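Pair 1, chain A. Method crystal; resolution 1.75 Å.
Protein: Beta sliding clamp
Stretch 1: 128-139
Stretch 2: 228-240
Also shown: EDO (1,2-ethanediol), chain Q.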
# COMPACT_ATOMS: atom_id res chain seq x y z
N GLU A 128 -25.02 24.73 -2.40
CA GLU A 128 -25.74 24.81 -1.15
C GLU A 128 -27.15 24.33 -1.40
O GLU A 128 -27.74 24.68 -2.43
CB GLU A 128 -25.74 26.24 -0.58
CG GLU A 128 -26.50 26.35 0.73
CD GLU A 128 -26.16 27.60 1.52
OE1 GLU A 128 -25.51 28.51 0.97
OE2 GLU A 128 -26.56 27.66 2.70
N SER A 129 -27.67 23.51 -0.50
CA SER A 129 -29.02 22.99 -0.60
C SER A 129 -30.00 23.86 0.19
O SER A 129 -29.61 24.62 1.08
CB SER A 129 -29.09 21.55 -0.07
OG SER A 129 -28.13 20.73 -0.71
N LEU A 130 -31.28 23.71 -0.13
CA LEU A 130 -32.32 24.21 0.76
C LEU A 130 -32.28 23.44 2.08
O LEU A 130 -31.66 22.37 2.17
CB LEU A 130 -33.69 24.06 0.12
CG LEU A 130 -33.98 24.97 -1.06
CD1 LEU A 130 -35.30 24.58 -1.66
CD2 LEU A 130 -33.99 26.43 -0.61
N PRO A 131 -32.89 23.98 3.13
CA PRO A 131 -32.98 23.24 4.40
C PRO A 131 -33.64 21.88 4.19
O PRO A 131 -34.63 21.76 3.47
CB PRO A 131 -33.83 24.15 5.28
CG PRO A 131 -33.60 25.52 4.73
CD PRO A 131 -33.47 25.34 3.25
N GLY A 132 -33.07 20.86 4.82
CA GLY A 132 -33.68 19.54 4.73
C GLY A 132 -35.09 19.56 5.30
O GLY A 132 -35.35 20.19 6.33
N GLN A 133 -36.00 18.87 4.63
CA GLN A 133 -37.35 18.64 5.13
C GLN A 133 -37.53 17.13 5.33
O GLN A 133 -37.61 16.38 4.35
CB GLN A 133 -38.39 19.20 4.16
N PHE A 134 -37.61 16.70 6.58
CA PHE A 134 -37.65 15.28 6.91
C PHE A 134 -38.93 14.92 7.65
O PHE A 134 -39.29 15.58 8.63
CB PHE A 134 -36.44 14.89 7.75
CG PHE A 134 -35.14 15.33 7.16
CD1 PHE A 134 -34.53 14.58 6.15
CD2 PHE A 134 -34.50 16.47 7.60
CE1 PHE A 134 -33.32 14.98 5.59
CE2 PHE A 134 -33.29 16.87 7.06
CZ PHE A 134 -32.70 16.12 6.05
N GLY A 135 -39.59 13.86 7.21
CA GLY A 135 -40.80 13.42 7.86
C GLY A 135 -40.60 12.50 9.04
O GLY A 135 -41.56 12.23 9.77
N CYS A 136 -39.38 11.99 9.23
CA CYS A 136 -39.07 11.02 10.27
C CYS A 136 -37.79 11.46 10.96
O CYS A 136 -36.83 11.83 10.29
CB CYS A 136 -38.92 9.62 9.67
SG CYS A 136 -38.46 8.31 10.85
N ARG A 137 -37.78 11.41 12.29
CA ARG A 137 -36.62 11.83 13.07
C ARG A 137 -36.56 10.97 14.32
O ARG A 137 -37.55 10.86 15.04
CB ARG A 137 -36.74 13.31 13.43
CG ARG A 137 -35.62 13.87 14.34
CD ARG A 137 -35.73 15.39 14.43
NE ARG A 137 -34.64 16.00 15.18
CZ ARG A 137 -34.63 16.13 16.50
NH1 ARG A 137 -35.65 15.67 17.22
NH2 ARG A 137 -33.59 16.70 17.11
N PHE A 138 -35.41 10.34 14.55
CA PHE A 138 -35.25 9.48 15.72
C PHE A 138 -33.76 9.42 16.06
O PHE A 138 -32.93 9.98 15.35
CB PHE A 138 -35.85 8.08 15.49
CG PHE A 138 -35.22 7.31 14.36
CD1 PHE A 138 -35.59 7.56 13.04
CD2 PHE A 138 -34.29 6.32 14.61
CE1 PHE A 138 -35.03 6.83 12.00
CE2 PHE A 138 -33.73 5.59 13.56
CZ PHE A 138 -34.10 5.85 12.26
N PHE A 139 -33.44 8.75 17.16
CA PHE A 139 -32.07 8.67 17.64
C PHE A 139 -31.67 7.22 17.84
O PHE A 139 -32.48 6.39 18.26
CB PHE A 139 -31.90 9.42 18.97
CG PHE A 139 -32.18 10.90 18.88
CD1 PHE A 139 -33.48 11.38 18.92
CD2 PHE A 139 -31.13 11.80 18.74
CE1 PHE A 139 -33.73 12.74 18.83
CE2 PHE A 139 -31.38 13.17 18.67
CZ PHE A 139 -32.68 13.63 18.70
N ASP A 228 -25.31 9.78 20.82
CA ASP A 228 -26.34 9.34 19.90
C ASP A 228 -26.13 9.96 18.53
O ASP A 228 -25.47 10.99 18.36
CB ASP A 228 -27.73 9.70 20.43
CG ASP A 228 -28.08 8.95 21.69
OD1 ASP A 228 -27.66 7.79 21.85
OD2 ASP A 228 -28.80 9.53 22.52
N VAL A 229 -26.74 9.32 17.54
CA VAL A 229 -26.84 9.84 16.20
C VAL A 229 -28.29 10.23 15.99
O VAL A 229 -29.20 9.44 16.28
CB VAL A 229 -26.40 8.78 15.17
CG1 VAL A 229 -26.43 9.32 13.74
CG2 VAL A 229 -25.02 8.25 15.54
N CYS A 230 -28.52 11.45 15.52
CA CYS A 230 -29.85 11.88 15.11
C CYS A 230 -30.04 11.49 13.65
O CYS A 230 -29.28 11.93 12.77
CB CYS A 230 -30.03 13.39 15.30
SG CYS A 230 -31.74 13.87 14.84
N ILE A 231 -31.02 10.63 13.38
CA ILE A 231 -31.29 10.17 12.02
C ILE A 231 -32.58 10.81 11.55
O ILE A 231 -33.62 10.72 12.23
CB ILE A 231 -31.37 8.64 11.95
CG1 ILE A 231 -30.04 8.03 12.42
CG2 ILE A 231 -31.66 8.20 10.52
CD1 ILE A 231 -30.01 6.52 12.34
N GLU A 232 -32.52 11.47 10.40
CA GLU A 232 -33.69 12.14 9.83
C GLU A 232 -33.85 11.65 8.40
O GLU A 232 -32.86 11.46 7.69
CB GLU A 232 -33.54 13.67 9.87
CG GLU A 232 -33.57 14.27 11.26
CD GLU A 232 -33.16 15.72 11.26
OE1 GLU A 232 -31.96 16.01 11.06
OE2 GLU A 232 -34.04 16.57 11.41
N LEU A 233 -35.09 11.41 7.98
CA LEU A 233 -35.21 10.96 6.60
C LEU A 233 -36.54 11.36 6.01
O LEU A 233 -37.52 11.66 6.72
CB LEU A 233 -34.99 9.44 6.45
CG LEU A 233 -35.82 8.39 7.18
CD1 LEU A 233 -35.74 7.03 6.46
CD2 LEU A 233 -35.32 8.24 8.60
N SER A 234 -36.54 11.39 4.69
CA SER A 234 -37.70 11.44 3.83
C SER A 234 -37.58 10.29 2.85
O SER A 234 -36.72 9.41 3.01
CB SER A 234 -37.78 12.79 3.11
OG SER A 234 -36.71 12.89 2.19
N GLU A 235 -38.41 10.29 1.82
CA GLU A 235 -38.22 9.26 0.81
C GLU A 235 -37.14 9.64 -0.20
O GLU A 235 -36.76 8.78 -1.01
CB GLU A 235 -39.55 8.95 0.14
CG GLU A 235 -40.45 8.15 1.08
CD GLU A 235 -41.90 8.15 0.66
OE1 GLU A 235 -42.17 8.34 -0.54
OE2 GLU A 235 -42.77 7.97 1.55
N THR A 236 -36.58 10.85 -0.12
CA THR A 236 -35.54 11.30 -1.04
C THR A 236 -34.18 11.53 -0.40
O THR A 236 -33.18 11.45 -1.11
CB THR A 236 -35.96 12.59 -1.76
OG1 THR A 236 -36.10 13.65 -0.81
CG2 THR A 236 -37.27 12.40 -2.51
N LYS A 237 -34.10 11.83 0.90
CA LYS A 237 -32.81 12.11 1.53
C LYS A 237 -32.76 11.54 2.94
O LYS A 237 -33.79 11.38 3.59
CB LYS A 237 -32.50 13.62 1.62
CG LYS A 237 -32.16 14.31 0.30
CD LYS A 237 -31.72 15.75 0.57
CE LYS A 237 -31.13 16.42 -0.66
NZ LYS A 237 -30.54 17.75 -0.30
N ILE A 238 -31.56 11.27 3.42
CA ILE A 238 -31.35 10.84 4.79
C ILE A 238 -30.18 11.63 5.36
O ILE A 238 -29.25 12.00 4.63
CB ILE A 238 -31.09 9.32 4.88
CG1 ILE A 238 -31.05 8.86 6.33
CG2 ILE A 238 -29.78 8.92 4.16
CD1 ILE A 238 -31.12 7.30 6.46
N ARG A 239 -30.26 11.94 6.64
CA ARG A 239 -29.26 12.77 7.31
C ARG A 239 -28.88 12.11 8.62
O ARG A 239 -29.76 11.65 9.36
CB ARG A 239 -29.79 14.18 7.57
CG ARG A 239 -28.84 15.03 8.41
CD ARG A 239 -29.34 16.47 8.51
NE ARG A 239 -29.19 17.16 7.23
CZ ARG A 239 -29.72 18.35 6.95
NH1 ARG A 239 -30.46 18.99 7.85
NH2 ARG A 239 -29.52 18.89 5.75
N PHE A 240 -27.57 12.05 8.88
CA PHE A 240 -27.05 11.53 10.13
C PHE A 240 -26.29 12.66 10.80
O PHE A 240 -25.32 13.18 10.24
CB PHE A 240 -26.10 10.35 9.91
CG PHE A 240 -26.72 9.21 9.19
CD1 PHE A 240 -26.77 9.19 7.80
CD2 PHE A 240 -27.22 8.12 9.89
CE1 PHE A 240 -27.34 8.13 7.12
CE2 PHE A 240 -27.78 7.04 9.21
CZ PHE A 240 -27.85 7.05 7.83
C1 EDO Q . -27.22 15.86 -0.63
O1 EDO Q . -27.84 15.98 -1.92
C2 EDO Q . -26.60 17.20 -0.27
O2 EDO Q . -27.52 17.96 0.52
O HOH W 1 -29.81 21.32 3.86
O HOH W 2 -33.38 20.65 7.90
O HOH W 3 -30.98 21.66 6.79
O HOH W 4 -36.00 15.37 1.88

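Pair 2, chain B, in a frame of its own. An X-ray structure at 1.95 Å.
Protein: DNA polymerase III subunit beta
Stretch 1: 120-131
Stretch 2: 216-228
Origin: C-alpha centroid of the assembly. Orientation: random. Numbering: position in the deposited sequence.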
# COMPACT_ATOMS: atom_id res chain seq x y z
N PHE B 120 12.30 -26.48 19.45
CA PHE B 120 13.11 -25.30 19.14
C PHE B 120 14.57 -25.69 19.38
O PHE B 120 14.94 -26.07 20.48
CB PHE B 120 12.72 -24.15 20.05
CG PHE B 120 13.14 -22.81 19.52
CD1 PHE B 120 12.23 -22.00 18.85
CD2 PHE B 120 14.44 -22.36 19.70
CE1 PHE B 120 12.62 -20.76 18.36
CE2 PHE B 120 14.83 -21.12 19.22
CZ PHE B 120 13.92 -20.32 18.54
N PRO B 121 15.40 -25.58 18.34
CA PRO B 121 16.77 -26.12 18.37
C PRO B 121 17.74 -25.32 19.24
O PRO B 121 17.62 -24.10 19.36
CB PRO B 121 17.20 -26.01 16.90
CG PRO B 121 16.43 -24.81 16.38
CD PRO B 121 15.09 -24.90 17.07
N VAL B 122 18.70 -26.02 19.84
CA VAL B 122 19.88 -25.34 20.37
C VAL B 122 21.12 -25.91 19.69
O VAL B 122 21.15 -27.08 19.32
CB VAL B 122 20.04 -25.48 21.90
CG1 VAL B 122 18.77 -25.09 22.64
CG2 VAL B 122 20.46 -26.88 22.23
N ILE B 123 22.13 -25.07 19.51
CA ILE B 123 23.32 -25.49 18.81
C ILE B 123 24.55 -25.50 19.73
O ILE B 123 24.56 -24.83 20.76
CB ILE B 123 23.61 -24.58 17.62
CG1 ILE B 123 23.85 -23.14 18.10
CG2 ILE B 123 22.45 -24.63 16.62
CD1 ILE B 123 24.21 -22.15 16.98
N ASP B 124 25.56 -26.26 19.33
CA ASP B 124 26.89 -26.14 19.90
C ASP B 124 27.72 -25.36 18.89
O ASP B 124 28.21 -25.93 17.92
CB ASP B 124 27.52 -27.52 20.13
CG ASP B 124 27.32 -28.03 21.55
OD1 ASP B 124 27.03 -29.24 21.70
OD2 ASP B 124 27.47 -27.23 22.51
N PRO B 125 27.87 -24.05 19.13
CA PRO B 125 28.37 -23.13 18.10
C PRO B 125 29.80 -23.47 17.69
O PRO B 125 30.59 -23.89 18.54
CB PRO B 125 28.34 -21.77 18.81
CG PRO B 125 27.51 -21.98 20.08
CD PRO B 125 27.74 -23.41 20.45
N LYS B 126 30.11 -23.32 16.41
CA LYS B 126 31.48 -23.47 15.92
C LYS B 126 32.05 -22.08 15.71
O LYS B 126 33.26 -21.88 15.67
CB LYS B 126 31.50 -24.22 14.59
CG LYS B 126 31.04 -25.66 14.68
CD LYS B 126 31.41 -26.42 13.41
CE LYS B 126 31.08 -27.90 13.55
NZ LYS B 126 31.90 -28.73 12.63
N VAL B 127 31.15 -21.12 15.53
CA VAL B 127 31.56 -19.74 15.36
C VAL B 127 30.57 -18.84 16.05
O VAL B 127 29.36 -19.11 16.06
CB VAL B 127 31.71 -19.37 13.86
CG1 VAL B 127 30.38 -19.55 13.14
CG2 VAL B 127 32.20 -17.93 13.70
N SER B 128 31.07 -17.77 16.66
CA SER B 128 30.19 -16.83 17.30
C SER B 128 30.79 -15.44 17.26
O SER B 128 32.01 -15.28 17.33
CB SER B 128 29.93 -17.23 18.75
OG SER B 128 31.00 -16.82 19.57
N ILE B 129 29.92 -14.45 17.11
CA ILE B 129 30.30 -13.06 17.25
C ILE B 129 29.27 -12.30 18.09
O ILE B 129 28.09 -12.69 18.17
CB ILE B 129 30.46 -12.37 15.89
CG1 ILE B 129 29.20 -12.55 15.04
CG2 ILE B 129 31.68 -12.91 15.15
CD1 ILE B 129 29.16 -11.60 13.84
N GLU B 130 29.73 -11.23 18.71
CA GLU B 130 28.87 -10.31 19.43
C GLU B 130 28.84 -9.06 18.56
O GLU B 130 29.90 -8.56 18.16
CB GLU B 130 29.46 -9.99 20.81
CG GLU B 130 28.58 -10.38 22.00
CD GLU B 130 28.49 -11.89 22.22
OE1 GLU B 130 29.06 -12.65 21.42
OE2 GLU B 130 27.84 -12.31 23.21
N VAL B 131 27.65 -8.58 18.24
CA VAL B 131 27.51 -7.45 17.34
C VAL B 131 26.98 -6.27 18.12
O VAL B 131 25.82 -6.24 18.48
CB VAL B 131 26.55 -7.80 16.19
CG1 VAL B 131 26.35 -6.60 15.26
CG2 VAL B 131 27.08 -8.99 15.41
N ASN B 216 23.50 -4.88 19.19
CA ASN B 216 23.55 -5.57 20.47
C ASN B 216 22.80 -6.90 20.44
O ASN B 216 21.78 -7.08 21.11
CB ASN B 216 23.09 -4.66 21.62
CG ASN B 216 24.04 -3.49 21.86
OD1 ASN B 216 25.25 -3.61 21.67
ND2 ASN B 216 23.49 -2.35 22.28
N PHE B 217 23.31 -7.81 19.61
CA PHE B 217 22.83 -9.18 19.56
C PHE B 217 24.02 -10.10 19.34
O PHE B 217 25.10 -9.64 18.95
CB PHE B 217 21.78 -9.39 18.46
CG PHE B 217 22.25 -9.02 17.07
CD1 PHE B 217 22.02 -7.74 16.57
CD2 PHE B 217 22.90 -9.95 16.26
CE1 PHE B 217 22.45 -7.39 15.29
CE2 PHE B 217 23.33 -9.61 14.97
CZ PHE B 217 23.10 -8.33 14.49
N SER B 218 23.84 -11.39 19.59
CA SER B 218 24.88 -12.35 19.28
C SER B 218 24.50 -13.09 18.01
O SER B 218 23.31 -13.21 17.70
CB SER B 218 25.04 -13.34 20.42
OG SER B 218 23.86 -14.07 20.59
N PHE B 219 25.49 -13.58 17.29
CA PHE B 219 25.26 -14.44 16.14
C PHE B 219 26.12 -15.66 16.35
O PHE B 219 27.33 -15.55 16.56
CB PHE B 219 25.66 -13.74 14.83
CG PHE B 219 25.65 -14.66 13.62
CD1 PHE B 219 26.71 -15.52 13.36
CD2 PHE B 219 24.58 -14.64 12.73
CE1 PHE B 219 26.69 -16.36 12.25
CE2 PHE B 219 24.55 -15.48 11.62
CZ PHE B 219 25.61 -16.33 11.37
N LYS B 220 25.50 -16.84 16.28
CA LYS B 220 26.23 -18.09 16.42
C LYS B 220 25.80 -19.10 15.37
O LYS B 220 24.65 -19.11 14.94
CB LYS B 220 26.02 -18.71 17.80
CG LYS B 220 26.45 -17.85 18.97
CD LYS B 220 25.59 -18.15 20.18
CE LYS B 220 26.09 -17.44 21.43
NZ LYS B 220 27.36 -18.04 21.93
N SER B 221 26.73 -19.98 15.00
CA SER B 221 26.42 -21.01 14.02
C SER B 221 27.20 -22.29 14.27
O SER B 221 28.35 -22.26 14.73
CB SER B 221 26.68 -20.51 12.61
OG SER B 221 26.43 -21.55 11.69
N ASP B 222 26.56 -23.42 13.98
CA ASP B 222 27.24 -24.70 14.09
C ASP B 222 27.50 -25.28 12.70
O ASP B 222 27.87 -26.46 12.56
CB ASP B 222 26.44 -25.68 14.95
CG ASP B 222 25.05 -25.96 14.41
OD1 ASP B 222 24.61 -25.29 13.45
OD2 ASP B 222 24.38 -26.87 14.96
N GLY B 223 27.34 -24.44 11.68
CA GLY B 223 27.56 -24.87 10.31
C GLY B 223 26.31 -25.48 9.70
O GLY B 223 26.30 -25.82 8.52
N MET B 224 25.26 -25.62 10.51
CA MET B 224 24.00 -26.18 10.04
C MET B 224 22.85 -25.20 10.24
O MET B 224 22.02 -25.01 9.36
CB MET B 224 23.71 -27.52 10.75
CG MET B 224 24.73 -28.59 10.42
SD MET B 224 24.44 -30.13 11.31
CE MET B 224 22.80 -30.55 10.72
N LEU B 225 22.83 -24.58 11.42
CA LEU B 225 21.85 -23.55 11.73
C LEU B 225 22.61 -22.29 12.12
O LEU B 225 23.77 -22.36 12.56
CB LEU B 225 20.97 -23.97 12.90
CG LEU B 225 20.19 -25.29 12.81
CD1 LEU B 225 19.46 -25.54 14.11
CD2 LEU B 225 19.20 -25.28 11.65
N ALA B 226 21.98 -21.14 11.95
CA ALA B 226 22.47 -19.92 12.57
C ALA B 226 21.44 -19.46 13.59
O ALA B 226 20.23 -19.50 13.33
CB ALA B 226 22.72 -18.85 11.54
N VAL B 227 21.92 -19.02 14.74
CA VAL B 227 21.06 -18.55 15.82
C VAL B 227 21.44 -17.13 16.20
O VAL B 227 22.60 -16.83 16.47
CB VAL B 227 21.18 -19.49 17.04
CG1 VAL B 227 20.42 -18.91 18.24
CG2 VAL B 227 20.66 -20.88 16.69
N ILE B 228 20.45 -16.23 16.22
CA ILE B 228 20.70 -14.85 16.59
C ILE B 228 19.90 -14.51 17.84
O ILE B 228 18.69 -14.77 17.89
CB ILE B 228 20.33 -13.90 15.44
CG1 ILE B 228 21.22 -14.19 14.23
CG2 ILE B 228 20.47 -12.45 15.86
CD1 ILE B 228 20.88 -13.36 13.00
O HOH W 5 25.24 -27.87 17.54

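A backbone scaffold can be held fixed while the side chains that fill it are exchanged, and pairs 1 and 2 illustrate the point. In each, an extended segment runs antiparallel to the first strand of a hairpin, at 167° in pair 1 and 169° in pair 2, with the strand axes 4.7 Å apart at closest approach. Fourteen central residues superpose with an RMSD of 0.8 Å.

The register is carried by main-chain hydrogen bonds, which depend little on sequence. Cys136(A) and Leu233(A) match Val127(B) and Ser221(B); Leu233(A) N donates to Cys136(A) O at 2.9 Å, and Ser221(B) N to Val127(B) O at 3.0 Å. The next bonded couple, Phe138(A) with Ile231(A), matches Ile129(B) with Phe219(B).

On the sheet face carrying these four residues, bulk changes strands. In pair 1 the aromatic ring belongs to Phe138(A), and Ile231(A) CB lies over its face, 4.1 Å from the ring centroid. In pair 2 the aromatic residue is Phe219(B), whose CB packs 3.7 Å from Ile129(B) CG1. One step along, Leu233(A) CD2 reaches Cys136(A) SG at 3.9 Å and, at the ring edge, Phe138(A) CE1 at 3.7 Å. Its counterpart Ser221(B) is small and turns its hydroxyl to its own hairpin, OG donating to Leu225(B) O at 2.9 Å, while Val127(B) CG1 lies 3.9 Å from Ser221(B) CB.

The other face is more polar. Arg137(A) and Glu232(A) form a long salt bridge, NE to OE2 3.9 Å; the matched Ser128(B) and Lys220(B) meet through carbon, CB to CG 3.5 Å. Next to them, Cys230(A) SG sits 4.3 Å from the centroid of the Phe139(A) ring, whereas Ser218(B) CB is 4.1 Å from Glu130(B) OE2.

Before the strand, the solutions diverge most. Phe134(A) spreads its ring over the hairpin: Glu232(A) CB lies over one face, 3.9 Å from the centroid, and Phe134(A) CE2 lies over the guanidinium of Arg239(A), 3.6 Å from NH1. The matched Pro125(B) is compact, its CB 4.0 Å from Lys220(B) CB. Here Ile123(B), matched to Gly132(A), supplies the bulk: its CD1 reaches Val227(B) CG2, at the position of Arg239(A), at 3.8 Å, and its CG2 reaches Leu225(B) CD1 at 4.0 Å. Gly132(A) instead meets Arg239(A) through water 3, which accepts from Gly132(A) N at 3.0 Å and Arg239(A) NH1 at 2.9 Å. The hollow is thus filled from different positions on the same backbone.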